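Local coordinates for Phosphoglucomutase/phosphomannomutase family protein (Burkholderia thailandensis, PDB 3UW2), which probably moves a phosphate group within a phosphosugar as a magnesium-dependent phosphohexose mutase, at residues V57-G71 with L86-V99. Numbering follows the deposited sequence.
Sequences VRAQGGDAVVVARDG and LRAAGVDVVDVGMV. With EDO (1,2-ethanediol), chain C; EDO (1,2-ethanediol), chain D.
Val67 presses both methyls against segment 86-99: with CG1 anti to the carbonyl carbon (chi1 -60°) and 3.6 Å from Leu86 CD1, CG2 falls between backbone N and carbonyl carbon and meets Val93 CG1 at 3.7 Å and the carboxylate carbon of Asp95. Two residues earlier, the side chains of Val65 and Val91 cross obliquely, CG2 of Val65 3.6 Å from CG1 of Val91, extending the tight, buried side, which faces helices 43-59 and 75-88. Strands 64-69 and 92-98 run parallel, joined by backbone hydrogen bonds that alternate between them. A beta bulge shifts the register between Val67 and Arg69; there Asp95 OD1 accepts from Gly97 N (2.9 Å), an Asx turn, while OD2 bonds Tyr172 OH.

Both ends are looser and partly exposed. At one, Arg58 reaches past Val91, its bent chain bringing NH1 to Ala89 O (2.7 Å) with the oxygen in the guanidinium plane; NH1 also bonds Thr167 O. At the other, Met98 CB sits 3.7 Å above the guanidinium centre of Arg69, whose NH1 holds an ethanediol O1 (2.9 Å) at its edge.

The pair forms a right-handed beta-alpha-beta crossover in domain I. Phe53 of helix 43-59 packs on Val65, Val79 and Leu82 of helix 75-88 on Val67, and strands 124-127 and 172-174 extend the sheet on either side.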
ATOM      1  N   VAL A  57       2.699 -19.596 -13.593  1.00 30.10           N
ATOM      2  CA  VAL A  57       2.012 -20.425 -12.610  1.00 30.70           C
ATOM      3  C   VAL A  57       2.210 -21.916 -12.933  1.00 31.93           C
ATOM      4  O   VAL A  57       2.622 -22.691 -12.047  1.00 35.23           O
ATOM      5  CB  VAL A  57       0.528 -20.034 -12.537  1.00 31.44           C
ATOM      6  CG1 VAL A  57      -0.331 -21.138 -11.969  1.00 31.07           C
ATOM      7  CG2 VAL A  57       0.351 -18.701 -11.790  1.00 34.07           C
ATOM      8  N   ARG A  58       1.992 -22.325 -14.188  1.00 32.04           N
ATOM      9  CA  ARG A  58       2.155 -23.771 -14.522  1.00 34.46           C
ATOM     10  C   ARG A  58       3.618 -24.202 -14.419  1.00 33.46           C
ATOM     11  O   ARG A  58       3.892 -25.314 -14.082  1.00 35.62           O
ATOM     12  CB  ARG A  58       1.668 -24.133 -15.927  1.00 33.44           C
ATOM     13  CG  ARG A  58       0.303 -23.663 -16.322  1.00 38.78           C
ATOM     14  CD  ARG A  58      -0.698 -24.782 -16.460  1.00 42.70           C
ATOM     15  NE  ARG A  58      -0.126 -26.023 -17.022  1.00 43.25           N
ATOM     16  CZ  ARG A  58      -0.053 -26.366 -18.310  1.00 42.21           C
ATOM     17  NH1 ARG A  58      -0.527 -25.621 -19.293  1.00 39.36           N
ATOM     18  NH2 ARG A  58       0.451 -27.547 -18.611  1.00 45.09           N
ATOM     19  N   ALA A  59       4.563 -23.320 -14.709  1.00 34.52           N
ATOM     20  CA  ALA A  59       5.981 -23.716 -14.665  1.00 35.77           C
ATOM     21  C   ALA A  59       6.398 -23.920 -13.194  1.00 36.73           C
ATOM     22  O   ALA A  59       7.365 -24.612 -12.921  1.00 39.10           O
ATOM     23  CB  ALA A  59       6.840 -22.648 -15.326  1.00 35.10           C
ATOM     24  N   GLN A  60       5.671 -23.296 -12.259  1.00 35.89           N
ATOM     25  CA  GLN A  60       5.876 -23.553 -10.834  1.00 35.87           C
ATOM     26  C   GLN A  60       4.895 -24.582 -10.282  1.00 37.16           C
ATOM     27  O   GLN A  60       4.828 -24.810  -9.097  1.00 38.28           O
ATOM     28  CB  GLN A  60       5.883 -22.268 -10.027  1.00 34.65           C
ATOM     29  CG  GLN A  60       6.980 -21.302 -10.447  1.00 33.64           C
ATOM     30  CD  GLN A  60       6.956 -20.031  -9.592  1.00 35.55           C
ATOM     31  OE1 GLN A  60       6.475 -20.055  -8.459  1.00 39.32           O
ATOM     32  NE2 GLN A  60       7.491 -18.933 -10.112  1.00 33.46           N
ATOM     33  N   GLY A  61       4.201 -25.258 -11.173  1.00 37.70           N
ATOM     34  CA  GLY A  61       3.386 -26.379 -10.768  1.00 37.86           C
ATOM     35  C   GLY A  61       2.023 -25.983 -10.220  1.00 39.83           C
ATOM     36  O   GLY A  61       1.305 -26.827  -9.654  1.00 35.94           O
ATOM     37  N   GLY A  62       1.664 -24.709 -10.382  1.00 38.21           N
ATOM     38  CA  GLY A  62       0.311 -24.240  -9.952  1.00 38.36           C
ATOM     39  C   GLY A  62      -0.711 -24.508 -11.060  1.00 39.73           C
ATOM     40  O   GLY A  62      -0.323 -24.707 -12.235  1.00 39.84           O
ATOM     41  N   ASP A  63      -2.003 -24.555 -10.718  1.00 37.04           N
ATOM     42  CA  ASP A  63      -3.010 -24.680 -11.759  1.00 35.52           C
ATOM     43  C   ASP A  63      -4.221 -23.732 -11.670  1.00 33.78           C
ATOM     44  O   ASP A  63      -5.213 -23.981 -12.359  1.00 33.64           O
ATOM     45  CB  ASP A  63      -3.521 -26.117 -11.863  1.00 41.07           C
ATOM     46  CG  ASP A  63      -4.253 -26.563 -10.611  1.00 41.36           C
ATOM     47  OD1 ASP A  63      -4.297 -25.795  -9.598  1.00 42.48           O
ATOM     48  OD2 ASP A  63      -4.778 -27.700 -10.650  1.00 50.14           O
ATOM     49  N   ALA A  64      -4.150 -22.673 -10.853  1.00 29.71           N
ATOM     50  CA  ALA A  64      -5.299 -21.822 -10.646  1.00 27.63           C
ATOM     51  C   ALA A  64      -4.863 -20.422 -10.225  1.00 28.33           C
ATOM     52  O   ALA A  64      -3.852 -20.270  -9.590  1.00 25.79           O
ATOM     53  CB  ALA A  64      -6.258 -22.396  -9.611  1.00 30.08           C
ATOM     54  N   VAL A  65      -5.687 -19.428 -10.560  1.00 26.31           N
ATOM     55  CA  VAL A  65      -5.429 -18.062 -10.222  1.00 24.59           C
ATOM     56  C   VAL A  65      -6.771 -17.395  -9.912  1.00 26.35           C
ATOM     57  O   VAL A  65      -7.757 -17.534 -10.690  1.00 28.10           O
ATOM     58  CB  VAL A  65      -4.777 -17.299 -11.413  1.00 24.74           C
ATOM     59  CG1 VAL A  65      -4.609 -15.827 -11.021  1.00 24.11           C
ATOM     60  CG2 VAL A  65      -3.363 -17.847 -11.690  1.00 25.11           C
ATOM     61  N   VAL A  66      -6.815 -16.650  -8.808  1.00 25.03           N
ATOM     62  CA  VAL A  66      -7.951 -15.786  -8.504  1.00 25.48           C
ATOM     63  C   VAL A  66      -7.815 -14.487  -9.307  1.00 28.38           C
ATOM     64  O   VAL A  66      -6.693 -13.912  -9.387  1.00 26.33           O
ATOM     65  CB  VAL A  66      -7.877 -15.404  -6.999  1.00 26.73           C
ATOM     66  CG1 VAL A  66      -8.882 -14.315  -6.606  1.00 24.92           C
ATOM     67  CG2 VAL A  66      -8.156 -16.622  -6.158  1.00 28.25           C
ATOM     68  N   VAL A  67      -8.918 -13.970  -9.865  1.00 26.50           N
ATOM     69  CA  VAL A  67      -8.850 -12.627 -10.479  1.00 26.14           C
ATOM     70  C   VAL A  67      -9.891 -11.697  -9.842  1.00 26.31           C
ATOM     71  O   VAL A  67     -10.870 -12.163  -9.341  1.00 25.02           O
ATOM     72  CB  VAL A  67      -9.055 -12.619 -12.017  1.00 27.18           C
ATOM     73  CG1 VAL A  67      -7.983 -13.451 -12.703  1.00 25.42           C
ATOM     74  CG2 VAL A  67     -10.451 -13.110 -12.381  1.00 24.36           C
ATOM     75  N   ALA A  68      -9.630 -10.382  -9.813  1.00 24.91           N
ATOM     76  CA  ALA A  68     -10.540  -9.433  -9.217  1.00 25.44           C
ATOM     77  C   ALA A  68     -10.287  -8.107  -9.936  1.00 25.92           C
ATOM     78  O   ALA A  68      -9.272  -7.962 -10.650  1.00 23.38           O
ATOM     79  CB  ALA A  68     -10.240  -9.293  -7.689  1.00 26.10           C
ATOM     80  N   ARG A  69     -11.197  -7.163  -9.737  1.00 24.91           N
ATOM     81  CA  ARG A  69     -11.040  -5.844 -10.343  1.00 25.96           C
ATOM     82  C   ARG A  69     -11.505  -4.757  -9.399  1.00 24.52           C
ATOM     83  O   ARG A  69     -12.325  -5.018  -8.483  1.00 22.25           O
ATOM     84  CB  ARG A  69     -11.809  -5.799 -11.701  1.00 25.75           C
ATOM     85  CG  ARG A  69     -13.321  -6.022 -11.530  1.00 28.55           C
ATOM     86  CD  ARG A  69     -14.003  -5.689 -12.870  1.00 26.97           C
ATOM     87  NE  ARG A  69     -15.445  -5.815 -12.790  1.00 25.46           N
ATOM     88  CZ  ARG A  69     -16.322  -4.843 -12.473  1.00 29.87           C
ATOM     89  NH1 ARG A  69     -15.966  -3.560 -12.139  1.00 27.28           N
ATOM     90  NH2 ARG A  69     -17.602  -5.174 -12.500  1.00 31.83           N
ATOM     91  N   ASP A  70     -11.030  -3.513  -9.622  1.00 23.28           N
ATOM     92  CA  ASP A  70     -11.611  -2.401  -8.888  1.00 22.61           C
ATOM     93  C   ASP A  70     -12.804  -1.843  -9.682  1.00 26.55           C
ATOM     94  O   ASP A  70     -13.319  -2.543 -10.543  1.00 27.27           O
ATOM     95  CB  ASP A  70     -10.572  -1.307  -8.620  1.00 23.13           C
ATOM     96  CG  ASP A  70     -10.062  -0.635  -9.877  1.00 24.55           C
ATOM     97  OD1 ASP A  70     -10.615  -0.848 -11.015  1.00 24.82           O
ATOM     98  OD2 ASP A  70      -9.137   0.252  -9.723  1.00 26.22           O
ATOM     99  N   GLY A  71     -13.243  -0.600  -9.421  1.00 26.52           N
ATOM    100  CA  GLY A  71     -14.460  -0.129 -10.075  1.00 26.88           C
ATOM    101  C   GLY A  71     -14.288   0.803 -11.287  1.00 29.03           C
ATOM    102  O   GLY A  71     -15.144   1.718 -11.530  1.00 27.39           O
ATOM    103  N   LEU A  86      -5.379 -16.490 -19.096  1.00 26.22           N
ATOM    104  CA  LEU A  86      -4.947 -17.412 -18.057  1.00 25.34           C
ATOM    105  C   LEU A  86      -5.444 -18.781 -18.466  1.00 28.25           C
ATOM    106  O   LEU A  86      -4.722 -19.824 -18.333  1.00 27.31           O
ATOM    107  CB  LEU A  86      -5.566 -17.039 -16.716  1.00 24.78           C
ATOM    108  CG  LEU A  86      -4.881 -15.859 -16.004  1.00 24.93           C
ATOM    109  CD1 LEU A  86      -5.897 -15.205 -15.016  1.00 24.79           C
ATOM    110  CD2 LEU A  86      -3.582 -16.318 -15.325  1.00 26.22           C
ATOM    111  N   ARG A  87      -6.720 -18.813 -18.849  1.00 26.41           N
ATOM    112  CA  ARG A  87      -7.325 -20.142 -19.235  1.00 27.39           C
ATOM    113  C   ARG A  87      -6.648 -20.783 -20.494  1.00 28.03           C
ATOM    114  O   ARG A  87      -6.501 -22.023 -20.553  1.00 31.84           O
ATOM    115  CB  ARG A  87      -8.821 -19.995 -19.446  1.00 28.55           C
ATOM    116  CG  ARG A  87      -9.575 -19.494 -18.191  1.00 28.48           C
ATOM    117  CD  ARG A  87     -11.023 -19.118 -18.555  1.00 27.28           C
ATOM    118  NE  ARG A  87     -11.812 -20.294 -19.034  1.00 28.79           N
ATOM    119  CZ  ARG A  87     -12.997 -20.202 -19.647  1.00 29.31           C
ATOM    120  NH1 ARG A  87     -13.613 -18.996 -19.827  1.00 28.36           N
ATOM    121  NH2 ARG A  87     -13.640 -21.342 -19.980  1.00 30.87           N
ATOM    122  N   ALA A  88      -6.295 -19.971 -21.499  1.00 28.44           N
ATOM    123  CA  ALA A  88      -5.494 -20.384 -22.707  1.00 28.52           C
ATOM    124  C   ALA A  88      -4.125 -20.967 -22.334  1.00 30.13           C
ATOM    125  O   ALA A  88      -3.592 -21.756 -23.088  1.00 31.43           O
ATOM    126  CB  ALA A  88      -5.294 -19.192 -23.687  1.00 28.56           C
ATOM    127  N   ALA A  89      -3.527 -20.511 -21.217  1.00 30.66           N
ATOM    128  CA  ALA A  89      -2.311 -21.153 -20.627  1.00 30.82           C
ATOM    129  C   ALA A  89      -2.583 -22.460 -19.877  1.00 30.57           C
ATOM    130  O   ALA A  89      -1.627 -23.121 -19.435  1.00 33.16           O
ATOM    131  CB  ALA A  89      -1.585 -20.186 -19.641  1.00 28.53           C
ATOM    132  N   GLY A  90      -3.839 -22.818 -19.694  1.00 30.93           N
ATOM    133  CA  GLY A  90      -4.197 -24.089 -19.021  1.00 31.52           C
ATOM    134  C   GLY A  90      -4.444 -23.909 -17.509  1.00 36.05           C
ATOM    135  O   GLY A  90      -4.463 -24.885 -16.772  1.00 34.61           O
ATOM    136  N   VAL A  91      -4.669 -22.663 -17.046  1.00 31.12           N
ATOM    137  CA  VAL A  91      -4.856 -22.338 -15.629  1.00 32.79           C
ATOM    138  C   VAL A  91      -6.355 -22.111 -15.329  1.00 32.93           C
ATOM    139  O   VAL A  91      -7.006 -21.430 -16.061  1.00 32.40           O
ATOM    140  CB  VAL A  91      -3.971 -21.094 -15.324  1.00 33.52           C
ATOM    141  CG1 VAL A  91      -4.369 -20.416 -14.046  1.00 35.47           C
ATOM    142  CG2 VAL A  91      -2.503 -21.561 -15.271  1.00 34.34           C
ATOM    143  N   ASP A  92      -6.915 -22.751 -14.298  1.00 32.70           N
ATOM    144  CA  ASP A  92      -8.282 -22.446 -13.890  1.00 30.96           C
ATOM    145  C   ASP A  92      -8.417 -21.045 -13.283  1.00 29.30           C
ATOM    146  O   ASP A  92      -7.523 -20.613 -12.557  1.00 30.32           O
ATOM    147  CB  ASP A  92      -8.742 -23.472 -12.879  1.00 31.87           C
ATOM    148  CG  ASP A  92      -8.743 -24.888 -13.460  1.00 34.98           C
ATOM    149  OD1 ASP A  92      -8.718 -25.069 -14.719  1.00 31.69           O
ATOM    150  OD2 ASP A  92      -8.718 -25.804 -12.643  1.00 37.43           O
ATOM    151  N   VAL A  93      -9.539 -20.353 -13.536  1.00 26.61           N
ATOM    152  CA  VAL A  93      -9.718 -18.979 -13.034  1.00 27.60           C
ATOM    153  C   VAL A  93     -10.876 -18.992 -12.047  1.00 28.08           C
ATOM    154  O   VAL A  93     -11.921 -19.582 -12.313  1.00 31.57           O
ATOM    155  CB  VAL A  93     -10.025 -17.973 -14.172  1.00 27.46           C
ATOM    156  CG1 VAL A  93     -10.462 -16.582 -13.609  1.00 27.28           C
ATOM    157  CG2 VAL A  93      -8.776 -17.847 -15.049  1.00 27.35           C
ATOM    158  N   VAL A  94     -10.646 -18.385 -10.889  1.00 26.24           N
ATOM    159  CA  VAL A  94     -11.683 -18.065  -9.909  1.00 26.04           C
ATOM    160  C   VAL A  94     -11.860 -16.560  -9.870  1.00 27.74           C
ATOM    161  O   VAL A  94     -10.944 -15.805  -9.477  1.00 26.18           O
ATOM    162  CB  VAL A  94     -11.322 -18.599  -8.522  1.00 28.63           C
ATOM    163  CG1 VAL A  94     -12.418 -18.228  -7.511  1.00 28.73           C
ATOM    164  CG2 VAL A  94     -11.156 -20.110  -8.624  1.00 27.95           C
ATOM    165  N   ASP A  95     -13.023 -16.125 -10.324  1.00 27.95           N
ATOM    166  CA  ASP A  95     -13.288 -14.711 -10.478  1.00 30.17           C
ATOM    167  C   ASP A  95     -14.076 -14.205  -9.257  1.00 28.21           C
ATOM    168  O   ASP A  95     -15.216 -14.584  -9.074  1.00 30.43           O
ATOM    169  CB  ASP A  95     -14.034 -14.466 -11.813  1.00 27.61           C
ATOM    170  CG  ASP A  95     -14.157 -13.005 -12.147  1.00 27.87           C
ATOM    171  OD1 ASP A  95     -13.939 -12.129 -11.263  1.00 25.79           O
ATOM    172  OD2 ASP A  95     -14.502 -12.720 -13.311  1.00 26.48           O
ATOM    173  N   VAL A  96     -13.447 -13.387  -8.406  1.00 26.29           N
ATOM    174  CA  VAL A  96     -14.147 -12.924  -7.213  1.00 28.50           C
ATOM    175  C   VAL A  96     -14.855 -11.572  -7.451  1.00 30.36           C
ATOM    176  O   VAL A  96     -15.370 -10.967  -6.480  1.00 31.70           O
ATOM    177  CB  VAL A  96     -13.226 -12.907  -5.945  1.00 27.51           C
ATOM    178  CG1 VAL A  96     -12.721 -14.349  -5.622  1.00 27.33           C
ATOM    179  CG2 VAL A  96     -12.041 -11.965  -6.121  1.00 28.73           C
ATOM    180  N   GLY A  97     -14.828 -11.093  -8.710  1.00 27.82           N
ATOM    181  CA  GLY A  97     -15.675  -9.979  -9.155  1.00 26.66           C
ATOM    182  C   GLY A  97     -14.997  -8.662  -8.737  1.00 25.80           C
ATOM    183  O   GLY A  97     -13.788  -8.605  -8.684  1.00 26.65           O
ATOM    184  N   MET A  98     -15.791  -7.615  -8.463  1.00 24.92           N
ATOM    185  CA  MET A  98     -15.269  -6.260  -8.177  1.00 26.09           C
ATOM    186  C   MET A  98     -15.165  -6.081  -6.662  1.00 25.87           C
ATOM    187  O   MET A  98     -16.172  -6.040  -5.936  1.00 24.95           O
ATOM    188  CB  MET A  98     -16.217  -5.198  -8.758  1.00 26.50           C
ATOM    189  CG  MET A  98     -15.718  -3.745  -8.548  1.00 26.32           C
ATOM    190  SD  MET A  98     -17.129  -2.572  -8.621  1.00 29.38           S
ATOM    191  CE  MET A  98     -18.111  -3.007  -7.156  1.00 25.56           C
ATOM    192  N   VAL A  99     -13.944  -6.099  -6.180  1.00 26.32           N
ATOM    193  CA  VAL A  99     -13.695  -6.035  -4.726  1.00 27.55           C
ATOM    194  C   VAL A  99     -12.409  -5.238  -4.505  1.00 26.64           C
ATOM    195  O   VAL A  99     -11.589  -5.093  -5.451  1.00 28.76           O
ATOM    196  CB  VAL A  99     -13.529  -7.409  -4.085  1.00 25.22           C
ATOM    197  CG1 VAL A  99     -14.838  -8.222  -4.069  1.00 26.82           C
ATOM    198  CG2 VAL A  99     -12.421  -8.213  -4.795  1.00 23.23           C
TER
HETATM  199  C1  EDO C 466     -18.017  -1.143 -13.224  1.00 50.93           C
HETATM  200  O1  EDO C 466     -17.847  -1.321 -11.796  1.00 42.12           O
HETATM  201  C2  EDO C 466     -17.409   0.152 -13.767  1.00 45.54           C
HETATM  202  O2  EDO C 466     -17.463   1.092 -12.692  1.00 41.80           O
HETATM  203  C1  EDO D 467     -14.267 -15.887 -18.991  1.00 36.78           C
HETATM  204  O1  EDO D 467     -12.933 -16.431 -19.322  1.00 34.39           O
HETATM  205  C2  EDO D 467     -14.191 -14.464 -18.364  1.00 32.58           C
HETATM  206  O2  EDO D 467     -13.952 -13.582 -19.484  1.00 39.72           O